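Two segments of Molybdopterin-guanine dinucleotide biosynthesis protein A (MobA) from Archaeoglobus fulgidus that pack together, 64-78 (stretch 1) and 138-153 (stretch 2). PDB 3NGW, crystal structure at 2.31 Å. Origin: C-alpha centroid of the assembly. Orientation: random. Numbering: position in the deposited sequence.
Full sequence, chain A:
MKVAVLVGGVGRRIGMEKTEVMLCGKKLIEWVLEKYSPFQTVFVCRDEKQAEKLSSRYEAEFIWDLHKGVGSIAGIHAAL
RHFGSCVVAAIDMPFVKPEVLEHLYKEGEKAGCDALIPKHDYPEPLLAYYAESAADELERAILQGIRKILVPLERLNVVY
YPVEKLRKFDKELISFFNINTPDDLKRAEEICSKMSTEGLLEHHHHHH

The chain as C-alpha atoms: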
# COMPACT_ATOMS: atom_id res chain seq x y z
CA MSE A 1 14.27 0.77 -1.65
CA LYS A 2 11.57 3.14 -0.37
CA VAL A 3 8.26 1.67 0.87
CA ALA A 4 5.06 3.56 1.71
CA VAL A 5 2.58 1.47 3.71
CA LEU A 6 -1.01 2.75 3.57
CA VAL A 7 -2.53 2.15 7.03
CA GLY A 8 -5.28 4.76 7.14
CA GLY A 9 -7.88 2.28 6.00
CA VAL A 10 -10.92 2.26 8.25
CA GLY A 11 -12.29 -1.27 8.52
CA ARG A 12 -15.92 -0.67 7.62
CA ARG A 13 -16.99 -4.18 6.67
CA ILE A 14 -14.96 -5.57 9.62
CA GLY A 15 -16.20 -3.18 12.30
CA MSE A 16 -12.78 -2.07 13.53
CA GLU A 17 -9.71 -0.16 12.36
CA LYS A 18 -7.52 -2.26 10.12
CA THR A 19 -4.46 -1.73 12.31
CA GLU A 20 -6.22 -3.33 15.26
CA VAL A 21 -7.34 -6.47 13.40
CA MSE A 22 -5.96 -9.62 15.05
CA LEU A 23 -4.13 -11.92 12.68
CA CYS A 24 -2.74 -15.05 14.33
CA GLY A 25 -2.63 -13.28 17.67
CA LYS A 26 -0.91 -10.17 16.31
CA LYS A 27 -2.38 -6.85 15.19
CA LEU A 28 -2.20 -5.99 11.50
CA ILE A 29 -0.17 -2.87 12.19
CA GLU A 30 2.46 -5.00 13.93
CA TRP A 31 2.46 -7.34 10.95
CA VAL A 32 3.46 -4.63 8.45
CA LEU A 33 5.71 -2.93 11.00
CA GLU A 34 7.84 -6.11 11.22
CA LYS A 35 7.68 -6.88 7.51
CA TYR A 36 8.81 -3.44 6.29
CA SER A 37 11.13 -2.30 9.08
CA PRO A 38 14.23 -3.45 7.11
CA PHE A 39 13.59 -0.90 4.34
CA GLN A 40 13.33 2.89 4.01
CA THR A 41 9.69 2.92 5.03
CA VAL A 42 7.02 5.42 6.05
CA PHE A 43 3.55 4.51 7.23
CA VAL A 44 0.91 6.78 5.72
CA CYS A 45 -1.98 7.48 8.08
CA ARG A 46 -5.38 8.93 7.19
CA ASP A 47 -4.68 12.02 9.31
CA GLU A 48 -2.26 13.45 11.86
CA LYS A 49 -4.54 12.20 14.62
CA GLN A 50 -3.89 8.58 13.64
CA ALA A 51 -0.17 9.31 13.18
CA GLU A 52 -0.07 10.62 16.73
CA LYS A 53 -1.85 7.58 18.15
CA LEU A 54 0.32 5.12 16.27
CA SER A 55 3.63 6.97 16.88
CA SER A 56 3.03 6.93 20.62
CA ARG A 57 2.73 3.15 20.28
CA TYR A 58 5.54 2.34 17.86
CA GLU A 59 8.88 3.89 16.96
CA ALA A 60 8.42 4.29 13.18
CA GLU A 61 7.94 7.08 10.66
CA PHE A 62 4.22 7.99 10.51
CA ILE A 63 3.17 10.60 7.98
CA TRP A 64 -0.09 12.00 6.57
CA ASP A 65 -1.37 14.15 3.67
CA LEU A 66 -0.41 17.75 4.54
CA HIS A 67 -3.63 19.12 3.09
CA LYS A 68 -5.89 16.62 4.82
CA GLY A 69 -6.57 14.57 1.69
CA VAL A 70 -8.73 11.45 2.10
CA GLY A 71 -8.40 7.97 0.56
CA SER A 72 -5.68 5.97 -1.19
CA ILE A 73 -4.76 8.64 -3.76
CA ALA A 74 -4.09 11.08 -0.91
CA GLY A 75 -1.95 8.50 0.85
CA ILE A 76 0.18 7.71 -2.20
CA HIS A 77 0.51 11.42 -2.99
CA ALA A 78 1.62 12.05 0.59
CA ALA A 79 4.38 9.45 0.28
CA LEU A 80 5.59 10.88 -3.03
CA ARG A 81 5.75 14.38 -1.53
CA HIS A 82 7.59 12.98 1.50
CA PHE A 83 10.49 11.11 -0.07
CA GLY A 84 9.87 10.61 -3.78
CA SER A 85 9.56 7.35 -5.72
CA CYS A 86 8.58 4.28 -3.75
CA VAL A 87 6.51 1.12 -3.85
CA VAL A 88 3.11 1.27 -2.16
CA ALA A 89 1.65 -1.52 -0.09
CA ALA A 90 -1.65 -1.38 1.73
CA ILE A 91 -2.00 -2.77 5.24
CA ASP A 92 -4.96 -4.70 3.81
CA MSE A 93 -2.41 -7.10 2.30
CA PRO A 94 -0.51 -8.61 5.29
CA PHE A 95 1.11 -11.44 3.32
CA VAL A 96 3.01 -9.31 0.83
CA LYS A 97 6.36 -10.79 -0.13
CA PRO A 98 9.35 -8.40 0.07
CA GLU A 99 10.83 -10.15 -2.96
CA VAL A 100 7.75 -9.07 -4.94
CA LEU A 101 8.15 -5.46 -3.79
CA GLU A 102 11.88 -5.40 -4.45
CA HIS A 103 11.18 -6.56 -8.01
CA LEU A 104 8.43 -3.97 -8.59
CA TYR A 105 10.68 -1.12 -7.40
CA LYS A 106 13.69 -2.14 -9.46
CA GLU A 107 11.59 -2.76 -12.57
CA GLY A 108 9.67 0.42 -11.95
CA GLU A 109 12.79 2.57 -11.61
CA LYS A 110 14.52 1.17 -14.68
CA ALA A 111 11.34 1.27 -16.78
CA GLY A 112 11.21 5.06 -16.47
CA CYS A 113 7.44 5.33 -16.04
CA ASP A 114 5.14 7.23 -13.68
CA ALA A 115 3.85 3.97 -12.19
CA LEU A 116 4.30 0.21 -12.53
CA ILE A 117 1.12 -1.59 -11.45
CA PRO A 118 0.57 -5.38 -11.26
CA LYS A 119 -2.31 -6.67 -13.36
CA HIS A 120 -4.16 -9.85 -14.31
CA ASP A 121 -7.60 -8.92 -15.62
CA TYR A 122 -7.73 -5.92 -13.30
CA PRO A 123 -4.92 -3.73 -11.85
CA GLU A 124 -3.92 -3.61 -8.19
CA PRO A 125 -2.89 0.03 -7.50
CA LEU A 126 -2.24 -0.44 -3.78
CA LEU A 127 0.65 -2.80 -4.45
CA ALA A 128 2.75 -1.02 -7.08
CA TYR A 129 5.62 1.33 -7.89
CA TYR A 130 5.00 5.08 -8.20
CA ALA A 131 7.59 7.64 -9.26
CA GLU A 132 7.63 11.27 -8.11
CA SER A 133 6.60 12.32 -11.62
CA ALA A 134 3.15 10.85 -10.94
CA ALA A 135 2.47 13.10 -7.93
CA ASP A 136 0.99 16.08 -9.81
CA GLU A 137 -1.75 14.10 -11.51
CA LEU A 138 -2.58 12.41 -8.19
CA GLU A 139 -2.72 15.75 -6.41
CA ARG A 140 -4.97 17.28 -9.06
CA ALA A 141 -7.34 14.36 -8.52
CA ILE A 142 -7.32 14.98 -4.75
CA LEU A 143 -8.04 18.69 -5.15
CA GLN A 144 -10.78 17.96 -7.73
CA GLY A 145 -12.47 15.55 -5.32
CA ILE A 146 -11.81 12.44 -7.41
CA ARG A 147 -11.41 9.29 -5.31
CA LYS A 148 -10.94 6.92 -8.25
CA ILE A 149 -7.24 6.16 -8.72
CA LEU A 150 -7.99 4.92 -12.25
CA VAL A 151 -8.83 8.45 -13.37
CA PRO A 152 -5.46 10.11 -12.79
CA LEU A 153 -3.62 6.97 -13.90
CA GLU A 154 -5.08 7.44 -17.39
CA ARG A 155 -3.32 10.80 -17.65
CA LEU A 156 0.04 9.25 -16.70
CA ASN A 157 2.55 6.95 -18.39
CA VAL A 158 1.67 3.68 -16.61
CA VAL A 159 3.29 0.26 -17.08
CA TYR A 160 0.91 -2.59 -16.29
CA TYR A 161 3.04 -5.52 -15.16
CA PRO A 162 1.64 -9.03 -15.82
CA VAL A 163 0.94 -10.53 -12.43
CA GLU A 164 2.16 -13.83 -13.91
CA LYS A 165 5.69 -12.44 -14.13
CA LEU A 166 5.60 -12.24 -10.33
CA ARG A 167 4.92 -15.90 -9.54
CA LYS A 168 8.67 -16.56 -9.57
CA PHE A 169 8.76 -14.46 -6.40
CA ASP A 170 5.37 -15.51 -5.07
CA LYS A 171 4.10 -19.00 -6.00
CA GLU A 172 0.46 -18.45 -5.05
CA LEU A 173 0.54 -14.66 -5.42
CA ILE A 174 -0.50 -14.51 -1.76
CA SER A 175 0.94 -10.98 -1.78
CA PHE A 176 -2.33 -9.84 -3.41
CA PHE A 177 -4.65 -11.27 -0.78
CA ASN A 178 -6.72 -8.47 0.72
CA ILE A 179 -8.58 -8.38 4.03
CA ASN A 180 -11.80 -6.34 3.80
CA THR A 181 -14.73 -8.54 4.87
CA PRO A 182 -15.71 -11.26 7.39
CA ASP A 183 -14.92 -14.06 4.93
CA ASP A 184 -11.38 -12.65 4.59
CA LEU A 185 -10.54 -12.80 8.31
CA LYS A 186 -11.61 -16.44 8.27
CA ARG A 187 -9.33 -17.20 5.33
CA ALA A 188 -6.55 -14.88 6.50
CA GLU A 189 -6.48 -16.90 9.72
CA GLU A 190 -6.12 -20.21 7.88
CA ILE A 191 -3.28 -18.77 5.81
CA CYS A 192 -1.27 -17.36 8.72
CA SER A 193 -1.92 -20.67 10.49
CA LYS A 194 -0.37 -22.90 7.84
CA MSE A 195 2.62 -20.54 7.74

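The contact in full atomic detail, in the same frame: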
# COMPACT_ATOMS: atom_id res chain seq x y z
N TRP A 64 1.29 11.80 7.00
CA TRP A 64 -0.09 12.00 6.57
C TRP A 64 -0.12 13.08 5.49
O TRP A 64 0.84 13.84 5.35
CB TRP A 64 -0.94 12.41 7.77
CG TRP A 64 -0.52 13.72 8.40
CD1 TRP A 64 -0.94 14.97 8.03
CD2 TRP A 64 0.42 13.90 9.46
NE1 TRP A 64 -0.31 15.92 8.80
CE2 TRP A 64 0.53 15.29 9.69
CE3 TRP A 64 1.19 13.03 10.25
CZ2 TRP A 64 1.37 15.84 10.66
CZ3 TRP A 64 2.03 13.57 11.22
CH2 TRP A 64 2.11 14.96 11.41
N ASP A 65 -1.22 13.15 4.73
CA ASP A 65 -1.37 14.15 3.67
C ASP A 65 -1.45 15.54 4.31
O ASP A 65 -2.38 15.82 5.07
CB ASP A 65 -2.63 13.89 2.85
CG ASP A 65 -2.68 14.72 1.57
OD1 ASP A 65 -1.88 14.46 0.65
OD2 ASP A 65 -3.52 15.65 1.49
N LEU A 66 -0.49 16.40 3.99
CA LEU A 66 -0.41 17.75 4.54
C LEU A 66 -1.72 18.53 4.41
O LEU A 66 -2.11 19.24 5.34
CB LEU A 66 0.70 18.56 3.86
CG LEU A 66 1.55 19.49 4.74
CD1 LEU A 66 2.40 20.41 3.85
CD2 LEU A 66 0.67 20.33 5.66
N HIS A 67 -2.39 18.40 3.28
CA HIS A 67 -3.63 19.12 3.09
C HIS A 67 -4.87 18.26 3.32
O HIS A 67 -5.84 18.30 2.56
CB HIS A 67 -3.66 19.78 1.71
CG HIS A 67 -2.59 20.81 1.52
ND1 HIS A 67 -2.32 21.79 2.46
CD2 HIS A 67 -1.71 21.02 0.51
CE1 HIS A 67 -1.33 22.55 2.03
NE2 HIS A 67 -0.94 22.10 0.85
N LYS A 68 -4.81 17.48 4.40
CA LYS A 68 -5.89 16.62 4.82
C LYS A 68 -6.66 15.92 3.70
O LYS A 68 -7.89 15.96 3.65
CB LYS A 68 -6.85 17.42 5.71
CG LYS A 68 -6.15 18.38 6.67
CD LYS A 68 -7.06 18.84 7.81
CE LYS A 68 -7.03 17.87 9.00
NZ LYS A 68 -7.36 16.44 8.66
N GLY A 69 -5.93 15.29 2.78
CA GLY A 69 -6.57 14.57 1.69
C GLY A 69 -7.08 13.23 2.21
O GLY A 69 -6.47 12.65 3.11
N VAL A 70 -8.17 12.72 1.65
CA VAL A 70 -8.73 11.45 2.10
C VAL A 70 -8.70 10.33 1.04
O VAL A 70 -8.92 10.58 -0.15
CB VAL A 70 -10.20 11.63 2.56
CG1 VAL A 70 -10.68 10.38 3.28
CG2 VAL A 70 -10.32 12.85 3.48
N GLY A 71 -8.43 9.11 1.48
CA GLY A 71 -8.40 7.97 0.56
C GLY A 71 -7.01 7.49 0.18
O GLY A 71 -6.01 7.98 0.69
N SER A 72 -6.95 6.54 -0.75
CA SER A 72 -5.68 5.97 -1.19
C SER A 72 -4.83 6.95 -1.99
O SER A 72 -3.62 7.05 -1.77
CB SER A 72 -5.95 4.71 -2.01
OG SER A 72 -6.65 3.77 -1.24
N ILE A 73 -5.45 7.66 -2.93
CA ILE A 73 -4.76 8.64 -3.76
C ILE A 73 -4.04 9.69 -2.90
O ILE A 73 -2.95 10.14 -3.23
CB ILE A 73 -5.73 9.38 -4.69
CG1 ILE A 73 -6.47 8.39 -5.59
CG2 ILE A 73 -4.97 10.36 -5.56
CD1 ILE A 73 -7.53 9.06 -6.47
N ALA A 74 -4.67 10.08 -1.79
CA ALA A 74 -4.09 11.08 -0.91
C ALA A 74 -2.92 10.49 -0.13
O ALA A 74 -1.98 11.21 0.23
CB ALA A 74 -5.15 11.59 0.06
N GLY A 75 -2.99 9.19 0.12
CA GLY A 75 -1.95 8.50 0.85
C GLY A 75 -0.72 8.30 -0.02
O GLY A 75 0.40 8.48 0.45
N ILE A 76 -0.93 7.92 -1.27
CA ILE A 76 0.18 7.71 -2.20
C ILE A 76 0.85 9.06 -2.46
O ILE A 76 2.07 9.18 -2.38
CB ILE A 76 -0.32 7.11 -3.53
CG1 ILE A 76 -0.85 5.70 -3.28
CG2 ILE A 76 0.80 7.07 -4.56
CD1 ILE A 76 -1.59 5.10 -4.48
N HIS A 77 0.03 10.07 -2.74
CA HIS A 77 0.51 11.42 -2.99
C HIS A 77 1.38 11.89 -1.83
O HIS A 77 2.45 12.45 -2.03
CB HIS A 77 -0.67 12.38 -3.17
CG HIS A 77 -0.29 13.82 -3.25
ND1 HIS A 77 -0.38 14.67 -2.17
CD2 HIS A 77 0.21 14.56 -4.27
CE1 HIS A 77 0.05 15.87 -2.52
NE2 HIS A 77 0.41 15.83 -3.79
N ALA A 78 0.90 11.66 -0.61
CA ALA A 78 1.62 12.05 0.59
C ALA A 78 3.01 11.42 0.61
O ALA A 78 4.00 12.09 0.92
CB ALA A 78 0.84 11.63 1.83
N LEU A 138 -1.90 12.94 -9.37
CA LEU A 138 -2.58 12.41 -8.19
C LEU A 138 -3.11 13.54 -7.34
O LEU A 138 -4.21 13.47 -6.80
CB LEU A 138 -1.63 11.53 -7.36
CG LEU A 138 -1.16 10.22 -7.99
CD1 LEU A 138 -0.31 9.43 -7.00
CD2 LEU A 138 -2.37 9.39 -8.40
N GLU A 139 -2.32 14.60 -7.21
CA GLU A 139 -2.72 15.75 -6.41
C GLU A 139 -3.88 16.50 -7.04
O GLU A 139 -4.76 16.99 -6.34
CB GLU A 139 -1.55 16.69 -6.21
CG GLU A 139 -1.91 17.93 -5.44
CD GLU A 139 -0.69 18.75 -5.10
OE1 GLU A 139 0.21 18.87 -5.96
OE2 GLU A 139 -0.62 19.27 -3.97
N ARG A 140 -3.88 16.60 -8.37
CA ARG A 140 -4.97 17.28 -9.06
C ARG A 140 -6.26 16.53 -8.76
O ARG A 140 -7.30 17.14 -8.50
CB ARG A 140 -4.72 17.33 -10.57
CG ARG A 140 -3.58 18.24 -10.97
CD ARG A 140 -3.55 18.48 -12.47
NE ARG A 140 -2.31 19.14 -12.86
CZ ARG A 140 -1.17 18.51 -13.15
NH1 ARG A 140 -1.12 17.19 -13.11
NH2 ARG A 140 -0.08 19.20 -13.46
N ALA A 141 -6.18 15.20 -8.78
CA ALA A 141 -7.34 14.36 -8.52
C ALA A 141 -7.89 14.60 -7.11
O ALA A 141 -9.11 14.65 -6.90
CB ALA A 141 -6.97 12.90 -8.69
N ILE A 142 -6.98 14.74 -6.15
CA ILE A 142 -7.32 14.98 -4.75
C ILE A 142 -8.02 16.34 -4.60
O ILE A 142 -9.03 16.46 -3.91
CB ILE A 142 -6.05 14.98 -3.85
CG1 ILE A 142 -5.35 13.62 -3.94
CG2 ILE A 142 -6.42 15.31 -2.41
CD1 ILE A 142 -4.01 13.55 -3.19
N LEU A 143 -7.47 17.36 -5.25
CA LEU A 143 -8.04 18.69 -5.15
C LEU A 143 -9.38 18.78 -5.90
O LEU A 143 -10.26 19.55 -5.53
CB LEU A 143 -7.04 19.73 -5.67
CG LEU A 143 -5.70 19.81 -4.91
CD1 LEU A 143 -4.84 20.91 -5.49
CD2 LEU A 143 -5.94 20.07 -3.42
N GLN A 144 -9.54 17.97 -6.95
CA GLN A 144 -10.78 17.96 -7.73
C GLN A 144 -11.85 17.09 -7.08
O GLN A 144 -12.97 17.02 -7.57
CB GLN A 144 -10.52 17.46 -9.15
CG GLN A 144 -9.66 18.39 -9.97
CD GLN A 144 -9.25 17.81 -11.31
OE1 GLN A 144 -8.47 18.42 -12.04
NE2 GLN A 144 -9.76 16.63 -11.63
N GLY A 145 -11.51 16.41 -5.99
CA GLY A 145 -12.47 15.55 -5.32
C GLY A 145 -12.72 14.25 -6.07
O GLY A 145 -13.84 13.74 -6.09
N ILE A 146 -11.68 13.70 -6.69
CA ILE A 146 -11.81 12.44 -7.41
C ILE A 146 -11.16 11.33 -6.58
O ILE A 146 -9.95 11.34 -6.36
CB ILE A 146 -11.14 12.50 -8.80
CG1 ILE A 146 -11.90 13.48 -9.70
CG2 ILE A 146 -11.12 11.13 -9.44
CD1 ILE A 146 -11.27 13.70 -11.05
N ARG A 147 -11.96 10.37 -6.12
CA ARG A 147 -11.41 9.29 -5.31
C ARG A 147 -11.25 7.98 -6.08
O ARG A 147 -11.25 6.90 -5.49
CB ARG A 147 -12.28 9.07 -4.07
CG ARG A 147 -12.23 10.24 -3.08
CD ARG A 147 -12.93 9.92 -1.77
NE ARG A 147 -12.32 8.77 -1.09
CZ ARG A 147 -12.71 8.29 0.09
NH1 ARG A 147 -13.72 8.86 0.74
NH2 ARG A 147 -12.10 7.24 0.61
N LYS A 148 -11.12 8.08 -7.39
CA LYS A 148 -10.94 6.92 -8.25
C LYS A 148 -9.54 6.95 -8.86
O LYS A 148 -9.30 7.64 -9.85
CB LYS A 148 -11.99 6.91 -9.35
CG LYS A 148 -12.97 5.74 -9.28
CD LYS A 148 -13.82 5.78 -8.01
CE LYS A 148 -14.73 4.56 -7.92
NZ LYS A 148 -15.56 4.57 -6.68
N ILE A 149 -8.62 6.20 -8.26
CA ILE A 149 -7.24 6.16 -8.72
C ILE A 149 -7.10 5.95 -10.23
O ILE A 149 -6.18 6.48 -10.85
CB ILE A 149 -6.45 5.05 -7.96
CG1 ILE A 149 -4.95 5.22 -8.18
CG2 ILE A 149 -6.91 3.67 -8.43
CD1 ILE A 149 -4.36 6.42 -7.48
N LEU A 150 -8.03 5.20 -10.82
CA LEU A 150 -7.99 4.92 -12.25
C LEU A 150 -8.04 6.18 -13.12
O LEU A 150 -7.48 6.21 -14.21
CB LEU A 150 -9.14 3.99 -12.65
CG LEU A 150 -9.24 2.62 -11.95
CD1 LEU A 150 -7.91 1.89 -12.09
CD2 LEU A 150 -9.60 2.80 -10.47
N VAL A 151 -8.71 7.21 -12.62
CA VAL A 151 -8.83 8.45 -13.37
C VAL A 151 -7.50 9.15 -13.61
O VAL A 151 -7.15 9.44 -14.74
CB VAL A 151 -9.79 9.42 -12.65
CG1 VAL A 151 -9.83 10.76 -13.38
CG2 VAL A 151 -11.18 8.80 -12.59
N PRO A 152 -6.73 9.44 -12.54
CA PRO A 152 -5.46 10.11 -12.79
C PRO A 152 -4.42 9.21 -13.46
O PRO A 152 -3.51 9.70 -14.14
CB PRO A 152 -5.04 10.60 -11.40
CG PRO A 152 -5.75 9.67 -10.46
CD PRO A 152 -7.07 9.44 -11.10
N LEU A 153 -4.56 7.90 -13.29
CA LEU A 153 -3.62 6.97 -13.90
C LEU A 153 -3.71 7.00 -15.43
O LEU A 153 -2.74 6.69 -16.12
CB LEU A 153 -3.87 5.54 -13.39
CG LEU A 153 -3.42 5.29 -11.95
CD1 LEU A 153 -3.72 3.87 -11.53
CD2 LEU A 153 -1.93 5.59 -11.83
O HOH W 1 -9.07 7.20 -3.30

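This is a largely apolar contact in which one helix packs against a second helix and the loop that follows it, built around one buried isoleucine and closed at its edge by an arginine and a bridging water, with no direct hydrogen bond between the stretches. Helix 72-78 and helix 138-143 run in roughly opposite directions, at 139°, and their axes approach to 9.2 Å.

Ile73 is the centerpiece and has the largest area covered by the other stretch. Its CB points toward stretch 2, and its branched side chain reaches in two directions: CG2 lies 3.7 Å from Ile142 CG1 and 4.0 Å from Leu138 CD2, while CG1 lies 3.5 Å from Ile149 CD1. Its CD1 extends into the loop after the helix, 3.3 Å from the backbone O of Ile146. One turn on, Ile76 continues the apolar surface, its CG2 3.6 Å from Leu138 CD1.

Ile142 answers from the opposing helix. Its CD1 sits 3.4 Å from Ala74 CA, against the backbone of helix 72-78, 4.0 Å from Ala74 CB, and 3.5 Å from His77 CB. His77 combines packing with polarity: its NE2 lies 3.2 Å from Glu139 CB, while its ND1 donates a hydrogen bond to Asp65 OD1 (3.2 Å). Asp65 OD2 in turn accepts from Gly69 N (2.8 Å), so this buried carboxylate ties the loop to the helix within stretch 1. At Gly69 a CB would clash with that same OD2.

Toward solvent, the Arg147 guanidinium lays one face over Val70 CG1, and its NH2 is 3.8 Å from Gly71 CA. Gly71, the N-cap residue, has a positive phi at which a CB would jam against the preceding carbonyl, so glycine fits. Nearby, a water donates to Arg147 O (3.1 Å from the water O) and weakly accepts from Ser72 N (3.4 Å from it).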